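Local coordinates for protein deferrochelatase (Vibrio cholerae, PDB 5DE0) that binds heme b and, as a DyP-type peroxidase, probably uses it to reduce hydrogen peroxide while oxidising organic substrates, at residues S59-K64 with A287-P292; E159-A164 with K230-S235; S172-Q177 with L248-C253. One frame throughout, in Å; residues are numbered along the deposited sequence.

Contact 1 (S59-K64 with A287-P292)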
loop_
_atom_site.group_PDB
_atom_site.type_symbol
_atom_site.label_atom_id
_atom_site.label_comp_id
_atom_site.label_asym_id
_atom_site.label_seq_id
_atom_site.Cartn_x
_atom_site.Cartn_y
_atom_site.Cartn_z
ATOM N N SER B 59 6.011 14.869 -10.644
ATOM C CA SER B 59 5.657 16.281 -10.704
ATOM C C SER B 59 5.731 16.901 -9.314
ATOM O O SER B 59 5.029 16.473 -8.397
ATOM C CB SER B 59 4.259 16.470 -11.292
ATOM O OG SER B 59 3.918 17.843 -11.332
ATOM N N VAL B 60 6.591 17.903 -9.163
ATOM C CA VAL B 60 6.774 18.580 -7.886
ATOM C C VAL B 60 6.038 19.915 -7.879
ATOM O O VAL B 60 6.223 20.739 -8.777
ATOM C CB VAL B 60 8.264 18.817 -7.578
ATOM C CG1 VAL B 60 8.422 19.482 -6.223
ATOM C CG2 VAL B 60 9.029 17.501 -7.628
ATOM N N ALA B 61 5.212 20.127 -6.860
ATOM C CA ALA B 61 4.395 21.336 -6.784
ATOM C C ALA B 61 4.493 21.999 -5.413
ATOM O O ALA B 61 4.726 21.334 -4.402
ATOM C CB ALA B 61 2.952 21.013 -7.110
ATOM N N PHE B 62 4.306 23.315 -5.386
ATOM C CA PHE B 62 4.448 24.080 -4.152
ATOM C C PHE B 62 3.181 24.866 -3.834
ATOM O O PHE B 62 2.506 25.357 -4.744
ATOM C CB PHE B 62 5.637 25.035 -4.253
ATOM C CG PHE B 62 6.923 24.367 -4.637
ATOM C CD1 PHE B 62 7.322 24.308 -5.963
ATOM C CD2 PHE B 62 7.738 23.796 -3.670
ATOM C CE1 PHE B 62 8.514 23.689 -6.317
ATOM C CE2 PHE B 62 8.928 23.178 -4.022
ATOM C CZ PHE B 62 9.314 23.126 -5.345
ATOM N N SER B 63 2.865 24.989 -2.546
ATOM C CA SER B 63 1.679 25.721 -2.115
ATOM C C SER B 63 1.893 27.231 -2.162
ATOM O O SER B 63 3.012 27.699 -2.360
ATOM C CB SER B 63 1.279 25.302 -0.704
ATOM O OG SER B 63 2.236 25.721 0.250
ATOM N N LYS B 64 0.811 27.982 -1.979
ATOM C CA LYS B 64 0.862 29.437 -1.957
ATOM C C LYS B 64 1.778 29.943 -0.847
ATOM O O LYS B 64 2.590 30.851 -1.062
ATOM C CB LYS B 64 -0.546 30.012 -1.785
ATOM C CG LYS B 64 -0.575 31.492 -1.423
ATOM C CD LYS B 64 -0.052 32.360 -2.556
ATOM C CE LYS B 64 -0.220 33.840 -2.238
ATOM N NZ LYS B 64 0.215 34.698 -3.372
ATOM N N ALA B 287 -5.744 20.784 -0.414
ATOM C CA ALA B 287 -4.652 21.712 -0.679
ATOM C C ALA B 287 -4.573 22.142 -2.140
ATOM O O ALA B 287 -4.886 21.372 -3.047
ATOM C CB ALA B 287 -3.335 21.095 -0.253
ATOM N N TYR B 288 -4.150 23.385 -2.353
ATOM C CA TYR B 288 -3.870 23.898 -3.688
ATOM C C TYR B 288 -2.364 23.992 -3.902
ATOM O O TYR B 288 -1.614 24.300 -2.976
ATOM C CB TYR B 288 -4.509 25.276 -3.895
ATOM C CG TYR B 288 -5.993 25.254 -4.192
ATOM C CD1 TYR B 288 -6.555 24.247 -4.965
ATOM C CD2 TYR B 288 -6.830 26.249 -3.706
ATOM C CE1 TYR B 288 -7.912 24.232 -5.243
ATOM C CE2 TYR B 288 -8.186 26.241 -3.975
ATOM C CZ TYR B 288 -8.721 25.232 -4.744
ATOM O OH TYR B 288 -10.072 25.222 -5.012
ATOM N N PHE B 289 -1.928 23.725 -5.127
ATOM C CA PHE B 289 -0.525 23.846 -5.488
ATOM C C PHE B 289 -0.372 24.445 -6.879
ATOM O O PHE B 289 -1.350 24.623 -7.604
ATOM C CB PHE B 289 0.171 22.483 -5.459
ATOM C CG PHE B 289 0.108 21.786 -4.131
ATOM C CD1 PHE B 289 -0.912 20.892 -3.855
ATOM C CD2 PHE B 289 1.081 22.005 -3.168
ATOM C CE1 PHE B 289 -0.967 20.239 -2.636
ATOM C CE2 PHE B 289 1.029 21.357 -1.949
ATOM C CZ PHE B 289 0.003 20.474 -1.683
ATOM N N PHE B 290 0.865 24.756 -7.244
ATOM C CA PHE B 290 1.196 25.022 -8.632
ATOM C C PHE B 290 2.430 24.220 -9.020
ATOM O O PHE B 290 3.498 24.370 -8.423
ATOM C CB PHE B 290 1.432 26.510 -8.878
ATOM C CG PHE B 290 1.681 26.849 -10.319
ATOM C CD1 PHE B 290 2.972 26.924 -10.821
ATOM C CD2 PHE B 290 0.621 27.094 -11.172
ATOM C CE1 PHE B 290 3.197 27.240 -12.149
ATOM C CE2 PHE B 290 0.837 27.409 -12.498
ATOM C CZ PHE B 290 2.127 27.484 -12.988
ATOM N N ALA B 291 2.273 23.357 -10.015
ATOM C CA ALA B 291 3.393 22.587 -10.530
ATOM C C ALA B 291 4.014 23.335 -11.698
ATOM O O ALA B 291 3.435 23.395 -12.780
ATOM C CB ALA B 291 2.948 21.200 -10.952
ATOM N N PRO B 292 5.205 23.911 -11.482
ATOM C CA PRO B 292 5.843 24.698 -12.540
ATOM C C PRO B 292 6.366 23.811 -13.663
ATOM O O PRO B 292 6.389 22.587 -13.519
ATOM C CB PRO B 292 6.995 25.395 -11.811
ATOM C CG PRO B 292 7.346 24.459 -10.710
ATOM C CD PRO B 292 6.053 23.816 -10.279
HETATM O O HOH W 1 -1.809 26.661 -1.713
#
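Phe62 and Phe290 form the single antiparallel bridge of this contact, a hydrogen-bonded pair whose two bonds are unequal. Phe290 N donates a hydrogen bond to Phe62 O at 3.1 Å, with 158° at the hydrogen, whereas the return bond from Phe62 N to Phe290 O is weak at 3.3 Å. The axes of the two strands lie at 123° to each other, and the pairing is limited to this one bridge. Beside the bridge the packing is done by small groups: Ala61 CB sits 3.6 Å from Phe289 CB and 3.8 Å from Ala291 CB. Phe289 holds CG anti to its carbonyl carbon (chi1 -58°), which carries the ring along the partner backbone, with CD2 3.5 Å from Ser63 N and the carbonyl carbon of Phe62 at the ring edge. Where the strand 287-291 gives out, Pro292 CD lies 3.4 Å from Val60 O. At the opposite end a water links the two backbones, accepting from Lys64 N at 2.9 Å and donating to Tyr288 O at 2.7 Å. Ser63, at the N-cap of the following helix, turns OG to Val96 O and, weakly, to Phe66 N. Phe62 and Phe290 send their rings elsewhere, edge-to-face with Phe70 and with Tyr173 respectively. The wider setting shows how two sheets can be joined at their edges: within this chain, strand 57-62 is an outermost strand of the N-terminal four-stranded sheet, paired with strand 98-104, and strand 281-291 is an outermost strand of the C-terminal sheet, paired with strand 172-181.

Contact 2 (E159-A164 with K230-S235). With HEM (protoporphyrin IX containing Fe), chain F.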
loop_
_atom_site.group_PDB
_atom_site.type_symbol
_atom_site.label_atom_id
_atom_site.label_comp_id
_atom_site.label_asym_id
_atom_site.label_seq_id
_atom_site.Cartn_x
_atom_site.Cartn_y
_atom_site.Cartn_z
ATOM N N GLU B 159 -3.971 21.356 -23.272
ATOM C CA GLU B 159 -4.580 22.684 -23.263
ATOM C C GLU B 159 -5.566 22.860 -22.110
ATOM O O GLU B 159 -6.028 23.968 -21.847
ATOM C CB GLU B 159 -5.271 22.965 -24.601
ATOM C CG GLU B 159 -6.355 21.969 -24.974
ATOM C CD GLU B 159 -6.861 22.167 -26.390
ATOM O OE1 GLU B 159 -6.184 21.709 -27.334
ATOM O OE2 GLU B 159 -7.936 22.781 -26.561
ATOM N N VAL B 160 -5.889 21.767 -21.426
ATOM C CA VAL B 160 -6.739 21.837 -20.241
ATOM C C VAL B 160 -5.885 21.968 -18.976
ATOM O O VAL B 160 -6.210 22.740 -18.072
ATOM C CB VAL B 160 -7.667 20.600 -20.126
ATOM C CG1 VAL B 160 -8.218 20.458 -18.713
ATOM C CG2 VAL B 160 -8.802 20.693 -21.129
ATOM N N ALA B 161 -4.780 21.229 -18.924
ATOM C CA ALA B 161 -3.944 21.199 -17.726
ATOM C C ALA B 161 -2.910 22.324 -17.680
ATOM O O ALA B 161 -2.691 22.922 -16.628
ATOM C CB ALA B 161 -3.246 19.851 -17.612
ATOM N N LEU B 162 -2.281 22.611 -18.815
ATOM C CA LEU B 162 -1.126 23.507 -18.835
ATOM C C LEU B 162 -1.467 24.967 -19.129
ATOM O O LEU B 162 -2.317 25.265 -19.971
ATOM C CB LEU B 162 -0.103 23.021 -19.861
ATOM C CG LEU B 162 0.315 21.555 -19.750
ATOM C CD1 LEU B 162 1.459 21.255 -20.707
ATOM C CD2 LEU B 162 0.694 21.213 -18.318
ATOM N N VAL B 163 -0.790 25.868 -18.423
ATOM C CA VAL B 163 -0.861 27.297 -18.709
ATOM C C VAL B 163 -0.300 27.561 -20.103
ATOM O O VAL B 163 0.769 27.060 -20.452
ATOM C CB VAL B 163 -0.084 28.129 -17.664
ATOM C CG1 VAL B 163 -0.132 29.614 -18.014
ATOM C CG2 VAL B 163 -0.643 27.885 -16.269
ATOM N N ALA B 164 -1.023 28.341 -20.899
ATOM C CA ALA B 164 -0.674 28.531 -22.302
ATOM C C ALA B 164 0.473 29.522 -22.519
ATOM O O ALA B 164 1.356 29.282 -23.347
ATOM C CB ALA B 164 -1.902 28.978 -23.083
ATOM N N LYS B 230 -13.183 22.252 -17.663
ATOM C CA LYS B 230 -12.537 20.950 -17.703
ATOM C C LYS B 230 -11.252 20.903 -16.885
ATOM O O LYS B 230 -10.524 21.889 -16.784
ATOM C CB LYS B 230 -12.262 20.550 -19.154
ATOM C CG LYS B 230 -13.518 20.112 -19.885
ATOM C CD LYS B 230 -13.281 19.897 -21.364
ATOM C CE LYS B 230 -14.485 19.228 -22.003
ATOM N NZ LYS B 230 -15.755 19.924 -21.652
ATOM N N ILE B 231 -10.999 19.744 -16.283
ATOM C CA ILE B 231 -9.782 19.504 -15.515
ATOM C C ILE B 231 -9.182 18.160 -15.907
ATOM O O ILE B 231 -9.870 17.303 -16.462
ATOM C CB ILE B 231 -10.045 19.516 -13.994
ATOM C CG1 ILE B 231 -10.992 18.379 -13.607
ATOM C CG2 ILE B 231 -10.606 20.863 -13.555
ATOM C CD1 ILE B 231 -11.298 18.324 -12.126
ATOM N N VAL B 232 -7.896 17.985 -15.626
ATOM C CA VAL B 232 -7.227 16.715 -15.866
ATOM C C VAL B 232 -6.990 16.004 -14.539
ATOM O O VAL B 232 -6.145 16.417 -13.746
ATOM C CB VAL B 232 -5.888 16.903 -16.602
ATOM C CG1 VAL B 232 -5.168 15.569 -16.749
ATOM C CG2 VAL B 232 -6.118 17.543 -17.965
ATOM N N ARG B 233 -7.744 14.934 -14.301
ATOM C CA ARG B 233 -7.668 14.209 -13.039
ATOM C C ARG B 233 -6.645 13.079 -13.081
ATOM O O ARG B 233 -6.530 12.367 -14.078
ATOM C CB ARG B 233 -9.043 13.647 -12.668
ATOM C CG ARG B 233 -10.083 14.705 -12.334
ATOM C CD ARG B 233 -11.481 14.107 -12.300
ATOM N NE ARG B 233 -11.970 13.789 -13.638
ATOM C CZ ARG B 233 -12.883 12.861 -13.901
ATOM N NH1 ARG B 233 -13.406 12.145 -12.914
ATOM N NH2 ARG B 233 -13.268 12.640 -15.151
ATOM N N HIS B 234 -5.905 12.921 -11.989
ATOM C CA HIS B 234 -4.937 11.836 -11.859
ATOM C C HIS B 234 -5.248 10.999 -10.625
ATOM O O HIS B 234 -4.371 10.327 -10.080
ATOM C CB HIS B 234 -3.509 12.383 -11.778
ATOM C CG HIS B 234 -2.846 12.543 -13.110
ATOM N ND1 HIS B 234 -2.286 11.483 -13.790
ATOM C CD2 HIS B 234 -2.653 13.633 -13.888
ATOM C CE1 HIS B 234 -1.777 11.914 -14.930
ATOM N NE2 HIS B 234 -1.986 13.215 -15.014
ATOM N N SER B 235 -6.503 11.050 -10.192
ATOM C CA SER B 235 -6.932 10.371 -8.977
ATOM C C SER B 235 -6.783 8.863 -9.084
ATOM O O SER B 235 -6.721 8.307 -10.180
ATOM C CB SER B 235 -8.384 10.717 -8.655
ATOM O OG SER B 235 -8.616 12.108 -8.770
HETATM C CHA HEM F . -16.582 12.732 -13.021
HETATM C CHB HEM F . -14.423 16.453 -10.780
HETATM C CHC HEM F . -14.505 14.019 -6.569
HETATM C CHD HEM F . -15.846 10.039 -8.994
HETATM C C1A HEM F . -15.994 13.955 -12.783
HETATM C C2A HEM F . -15.782 15.008 -13.756
HETATM C C3A HEM F . -15.184 16.031 -13.138
HETATM C C4A HEM F . -14.998 15.665 -11.750
HETATM C CMA HEM F . -14.760 17.375 -13.770
HETATM C CAA HEM F . -16.182 14.948 -15.247
HETATM C CBA HEM F . -17.450 15.776 -15.446
HETATM C CGA HEM F . -17.960 15.606 -16.851
HETATM O O1A HEM F . -18.605 14.564 -17.130
HETATM O O2A HEM F . -17.723 16.517 -17.684
HETATM C C1B HEM F . -14.338 16.151 -9.441
HETATM C C2B HEM F . -13.986 17.083 -8.393
HETATM C C3B HEM F . -13.998 16.432 -7.230
HETATM C C4B HEM F . -14.370 15.046 -7.488
HETATM C CMB HEM F . -13.639 18.577 -8.582
HETATM C CAB HEM F . -13.666 17.115 -5.884
HETATM C CBB HEM F . -13.628 16.446 -4.734
HETATM C C1C HEM F . -14.843 12.712 -6.855
HETATM C C2C HEM F . -14.902 11.610 -5.912
HETATM C C3C HEM F . -15.273 10.508 -6.592
HETATM C C4C HEM F . -15.463 10.888 -7.978
HETATM C CMC HEM F . -14.577 11.745 -4.405
HETATM C CAC HEM F . -15.501 9.055 -6.105
HETATM C CBC HEM F . -15.461 8.662 -4.828
HETATM C C1D HEM F . -16.282 10.400 -10.252
HETATM C C2D HEM F . -17.051 9.559 -11.141
HETATM C C3D HEM F . -17.279 10.400 -12.403
HETATM C C4D HEM F . -16.627 11.665 -12.148
HETATM C CMD HEM F . -17.540 8.118 -10.884
HETATM C CAD HEM F . -18.052 9.981 -13.671
HETATM C CBD HEM F . -17.130 9.262 -14.649
HETATM C CGD HEM F . -16.066 10.206 -15.142
HETATM O O1D HEM F . -14.930 10.163 -14.604
HETATM O O2D HEM F . -16.348 11.001 -16.076
HETATM N NA HEM F . -15.503 14.392 -11.569
HETATM N NB HEM F . -14.567 14.919 -8.853
HETATM N NC HEM F . -15.193 12.233 -8.103
HETATM N ND HEM F . -16.057 11.621 -10.879
HETATM FE FE HEM F . -15.418 13.297 -9.837
#
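Val160 and Ala161 belong to the last turn of helix 155-161, which packs on the run leading into strand 232-239 and on the first residue of that strand, Val232. Val160 makes most of the contact. With CG1 anti to its backbone N (chi1 162°), that methyl comes within 3.3 Å of Lys230 O and 3.7 Å of Val232 CG2, while CG2 crosses Lys230 CB at an angle, 4.0 Å away, and the amine end of the lysine leads away. Ala161 CB meets the same methyl of Val232, CG2, at 3.7 Å, which leaves Val232 CG2 held between two residues of the helix end. The side-chain packing is apolar, and the Val160 methyl also sits against Lys230 O, which has a polar partner in Asn258 ND2. Val232 points to the helix, whereas Ile231, just before the strand, points away from it and toward the heme, where its CD1 comes within 3.9 Å of heme CHB. Arg233, bent at chi3 (-73°), lays its guanidinium over the rim of the porphyrin, with heme C1A over one of its faces, and grips a single propionate oxygen twice: NH1 and NH2 each donate to heme O1D at 3.0 Å. NH1 also forms a salt bridge with Asp147, the aspartate of the family's GXXDG motif, consistent with the distal aspartate and arginine of DyP-type peroxidases. The backbone of Arg233 is fixed in turn by Asn151, whose OD1 accepts from Arg233 N.

Contact 3 (S172-Q177 with L248-C253). With HEM (protoporphyrin IX containing Fe), chain F.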
loop_
_atom_site.group_PDB
_atom_site.type_symbol
_atom_site.label_atom_id
_atom_site.label_comp_id
_atom_site.label_asym_id
_atom_site.label_seq_id
_atom_site.Cartn_x
_atom_site.Cartn_y
_atom_site.Cartn_z
ATOM N N SER B 172 1.153 24.154 -14.171
ATOM C CA SER B 172 -0.223 23.717 -13.983
ATOM C C SER B 172 -0.685 23.884 -12.540
ATOM O O SER B 172 0.076 23.637 -11.604
ATOM C CB SER B 172 -0.372 22.256 -14.418
ATOM O OG SER B 172 -1.703 21.805 -14.261
ATOM N N TYR B 173 -1.935 24.306 -12.364
ATOM C CA TYR B 173 -2.517 24.422 -11.029
ATOM C C TYR B 173 -2.988 23.060 -10.538
ATOM O O TYR B 173 -3.537 22.272 -11.307
ATOM C CB TYR B 173 -3.673 25.423 -11.024
ATOM C CG TYR B 173 -3.236 26.856 -11.222
ATOM C CD1 TYR B 173 -2.860 27.645 -10.141
ATOM C CD2 TYR B 173 -3.194 27.421 -12.490
ATOM C CE1 TYR B 173 -2.458 28.956 -10.318
ATOM C CE2 TYR B 173 -2.791 28.731 -12.677
ATOM C CZ TYR B 173 -2.426 29.494 -11.588
ATOM O OH TYR B 173 -2.025 30.796 -11.771
ATOM N N VAL B 174 -2.760 22.781 -9.259
ATOM C CA VAL B 174 -3.058 21.466 -8.706
ATOM C C VAL B 174 -3.966 21.551 -7.484
ATOM O O VAL B 174 -3.864 22.476 -6.682
ATOM C CB VAL B 174 -1.767 20.716 -8.302
ATOM C CG1 VAL B 174 -2.015 19.214 -8.268
ATOM C CG2 VAL B 174 -0.628 21.041 -9.254
ATOM N N MET B 175 -4.862 20.579 -7.354
ATOM C CA MET B 175 -5.649 20.414 -6.141
ATOM C C MET B 175 -5.610 18.949 -5.727
ATOM O O MET B 175 -5.555 18.063 -6.578
ATOM C CB MET B 175 -7.099 20.877 -6.344
ATOM C CG MET B 175 -7.906 20.018 -7.312
ATOM S SD MET B 175 -9.681 20.320 -7.234
ATOM C CE MET B 175 -10.063 19.728 -5.582
ATOM N N VAL B 176 -5.615 18.696 -4.423
ATOM C CA VAL B 176 -5.682 17.328 -3.927
ATOM C C VAL B 176 -6.603 17.241 -2.711
ATOM O O VAL B 176 -6.635 18.137 -1.866
ATOM C CB VAL B 176 -4.263 16.762 -3.583
ATOM C CG1 VAL B 176 -3.190 17.813 -3.774
ATOM C CG2 VAL B 176 -4.210 16.175 -2.175
ATOM N N GLN B 177 -7.379 16.164 -2.656
ATOM C CA GLN B 177 -8.243 15.868 -1.521
ATOM C C GLN B 177 -8.279 14.366 -1.284
ATOM O O GLN B 177 -8.713 13.611 -2.154
ATOM C CB GLN B 177 -9.665 16.379 -1.756
ATOM C CG GLN B 177 -9.888 17.858 -1.511
ATOM C CD GLN B 177 -11.311 18.276 -1.844
ATOM O OE1 GLN B 177 -11.769 18.102 -2.972
ATOM N NE2 GLN B 177 -12.023 18.812 -0.856
ATOM N N LEU B 248 -7.906 9.080 -3.528
ATOM C CA LEU B 248 -7.015 10.223 -3.457
ATOM C C LEU B 248 -7.289 11.074 -4.677
ATOM O O LEU B 248 -6.752 10.816 -5.754
ATOM C CB LEU B 248 -5.545 9.795 -3.407
ATOM C CG LEU B 248 -4.509 10.841 -2.969
ATOM C CD1 LEU B 248 -4.271 11.936 -4.006
ATOM C CD2 LEU B 248 -4.907 11.456 -1.642
ATOM N N PHE B 249 -8.128 12.087 -4.515
ATOM C CA PHE B 249 -8.454 12.947 -5.635
ATOM C C PHE B 249 -7.337 13.955 -5.880
ATOM O O PHE B 249 -6.860 14.610 -4.955
ATOM C CB PHE B 249 -9.780 13.675 -5.408
ATOM C CG PHE B 249 -10.182 14.547 -6.558
ATOM C CD1 PHE B 249 -10.912 14.026 -7.613
ATOM C CD2 PHE B 249 -9.809 15.883 -6.599
ATOM C CE1 PHE B 249 -11.273 14.819 -8.680
ATOM C CE2 PHE B 249 -10.168 16.682 -7.666
ATOM C CZ PHE B 249 -10.900 16.148 -8.707
ATOM N N ILE B 250 -6.924 14.064 -7.137
ATOM C CA ILE B 250 -5.950 15.063 -7.550
ATOM C C ILE B 250 -6.256 15.483 -8.981
ATOM O O ILE B 250 -6.619 14.653 -9.817
ATOM C CB ILE B 250 -4.499 14.537 -7.434
ATOM C CG1 ILE B 250 -3.495 15.587 -7.920
ATOM C CG2 ILE B 250 -4.330 13.237 -8.203
ATOM C CD1 ILE B 250 -2.042 15.160 -7.787
ATOM N N ALA B 251 -6.136 16.776 -9.258
ATOM C CA ALA B 251 -6.450 17.294 -10.582
ATOM C C ALA B 251 -5.505 18.421 -10.982
ATOM O O ALA B 251 -5.029 19.179 -10.137
ATOM C CB ALA B 251 -7.895 17.775 -10.634
ATOM N N TYR B 252 -5.240 18.518 -12.279
ATOM C CA TYR B 252 -4.428 19.597 -12.825
ATOM C C TYR B 252 -5.282 20.449 -13.756
ATOM O O TYR B 252 -6.165 19.929 -14.440
ATOM C CB TYR B 252 -3.213 19.042 -13.573
ATOM C CG TYR B 252 -2.192 18.355 -12.691
ATOM C CD1 TYR B 252 -2.385 17.051 -12.253
ATOM C CD2 TYR B 252 -1.027 19.009 -12.309
ATOM C CE1 TYR B 252 -1.452 16.421 -11.450
ATOM C CE2 TYR B 252 -0.089 18.384 -11.508
ATOM C CZ TYR B 252 -0.306 17.092 -11.082
ATOM O OH TYR B 252 0.631 16.474 -10.284
ATOM N N CYS B 253 -5.035 21.754 -13.775
ATOM C CA CYS B 253 -5.784 22.647 -14.653
ATOM C C CYS B 253 -5.018 23.932 -14.952
ATOM O O CYS B 253 -4.235 24.407 -14.129
ATOM C CB CYS B 253 -7.141 22.987 -14.040
ATOM S SG CYS B 253 -8.234 23.889 -15.152
HETATM C CHA HEM F . -16.582 12.732 -13.021
HETATM C CHB HEM F . -14.423 16.453 -10.780
HETATM C CHC HEM F . -14.505 14.019 -6.569
HETATM C CHD HEM F . -15.846 10.039 -8.994
HETATM C C1A HEM F . -15.994 13.955 -12.783
HETATM C C2A HEM F . -15.782 15.008 -13.756
HETATM C C3A HEM F . -15.184 16.031 -13.138
HETATM C C4A HEM F . -14.998 15.665 -11.750
HETATM C CMA HEM F . -14.760 17.375 -13.770
HETATM C CAA HEM F . -16.182 14.948 -15.247
HETATM C CBA HEM F . -17.450 15.776 -15.446
HETATM C CGA HEM F . -17.960 15.606 -16.851
HETATM O O1A HEM F . -18.605 14.564 -17.130
HETATM O O2A HEM F . -17.723 16.517 -17.684
HETATM C C1B HEM F . -14.338 16.151 -9.441
HETATM C C2B HEM F . -13.986 17.083 -8.393
HETATM C C3B HEM F . -13.998 16.432 -7.230
HETATM C C4B HEM F . -14.370 15.046 -7.488
HETATM C CMB HEM F . -13.639 18.577 -8.582
HETATM C CAB HEM F . -13.666 17.115 -5.884
HETATM C CBB HEM F . -13.628 16.446 -4.734
HETATM C C1C HEM F . -14.843 12.712 -6.855
HETATM C C2C HEM F . -14.902 11.610 -5.912
HETATM C C3C HEM F . -15.273 10.508 -6.592
HETATM C C4C HEM F . -15.463 10.888 -7.978
HETATM C CMC HEM F . -14.577 11.745 -4.405
HETATM C CAC HEM F . -15.501 9.055 -6.105
HETATM C CBC HEM F . -15.461 8.662 -4.828
HETATM C C1D HEM F . -16.282 10.400 -10.252
HETATM C C2D HEM F . -17.051 9.559 -11.141
HETATM C C3D HEM F . -17.279 10.400 -12.403
HETATM C C4D HEM F . -16.627 11.665 -12.148
HETATM C CMD HEM F . -17.540 8.118 -10.884
HETATM C CAD HEM F . -18.052 9.981 -13.671
HETATM C CBD HEM F . -17.130 9.262 -14.649
HETATM C CGD HEM F . -16.066 10.206 -15.142
HETATM O O1D HEM F . -14.930 10.163 -14.604
HETATM O O2D HEM F . -16.348 11.001 -16.076
HETATM N NA HEM F . -15.503 14.392 -11.569
HETATM N NB HEM F . -14.567 14.919 -8.853
HETATM N NC HEM F . -15.193 12.233 -8.103
HETATM N ND HEM F . -16.057 11.621 -10.879
HETATM FE FE HEM F . -15.418 13.297 -9.837
#
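Strands 172-177 and 248-253 run antiparallel at 171° and pair without a break from Tyr173 with Cys253 to Gln177 with Phe249. Six backbone bonds join the three hydrogen-bonded pairs, the shortest of them 2.8 Å from Gln177 N to Phe249 O. Val174 with Tyr252 and Val176 with Ile250 are the non-hydrogen-bonded pairs between them, and their side chains share one face. There Val174 and Tyr252 lie side by side: Val174 CG1 lies 4.0 Å from the centroid of the tyrosine ring, over the face and 17° off its normal, in a CH-pi contact, and CG2 touches Tyr252 CE2 at 3.5 Å. Ser172 OG meets the same ring at its edge, near its plane, and is hydrogen-bonded to Ala161 O; the Tyr252 hydroxyl is bonded to His101 ND1. The other face carries Met175, Gln177, Phe249 and Ala251. Met175 turns its tip back on Phe249, with SD 5.1 Å from the ring centroid and 82° off the normal, a Met-aromatic contact at the edge, and with CE 3.7 Å from Phe249 CE2. Phe249 offers a ring face to the porphyrin, CZ lying 3.2 Å from heme C2B. Gln177 stretches beside it until OE1 is 3.1 Å from the vinyl carbon CBB of heme. This is the central pair of a four-stranded antiparallel sheet of order 2-3-1-4, as in the ferredoxin-like domains of DyP-type peroxidases, and here the C-terminal sheet presents Phe249 to the heme.

In the fold
All three contacts are buried and all bear on the C-terminal sheet, yet each uses it differently. Contact 3, its centre about 3 Å from that of the chain, is a full strand pairing; contact 1, its centre about 10 Å from the chain's, ties one sheet edge to the N-terminal sheet by a single bridge; contact 2, at the opposite edge, adds a helix end by van der Waals packing and has Lys230 exposed at its margin. Contacts 2 and 3 both touch the heme, chiefly by Arg233 and by Phe249. Their strands are neighbours, Tyr252 N lying 2.7 Å from Val232 O, and Phe290 CE2 packs on Val163 CG2 between contacts 1 and 2.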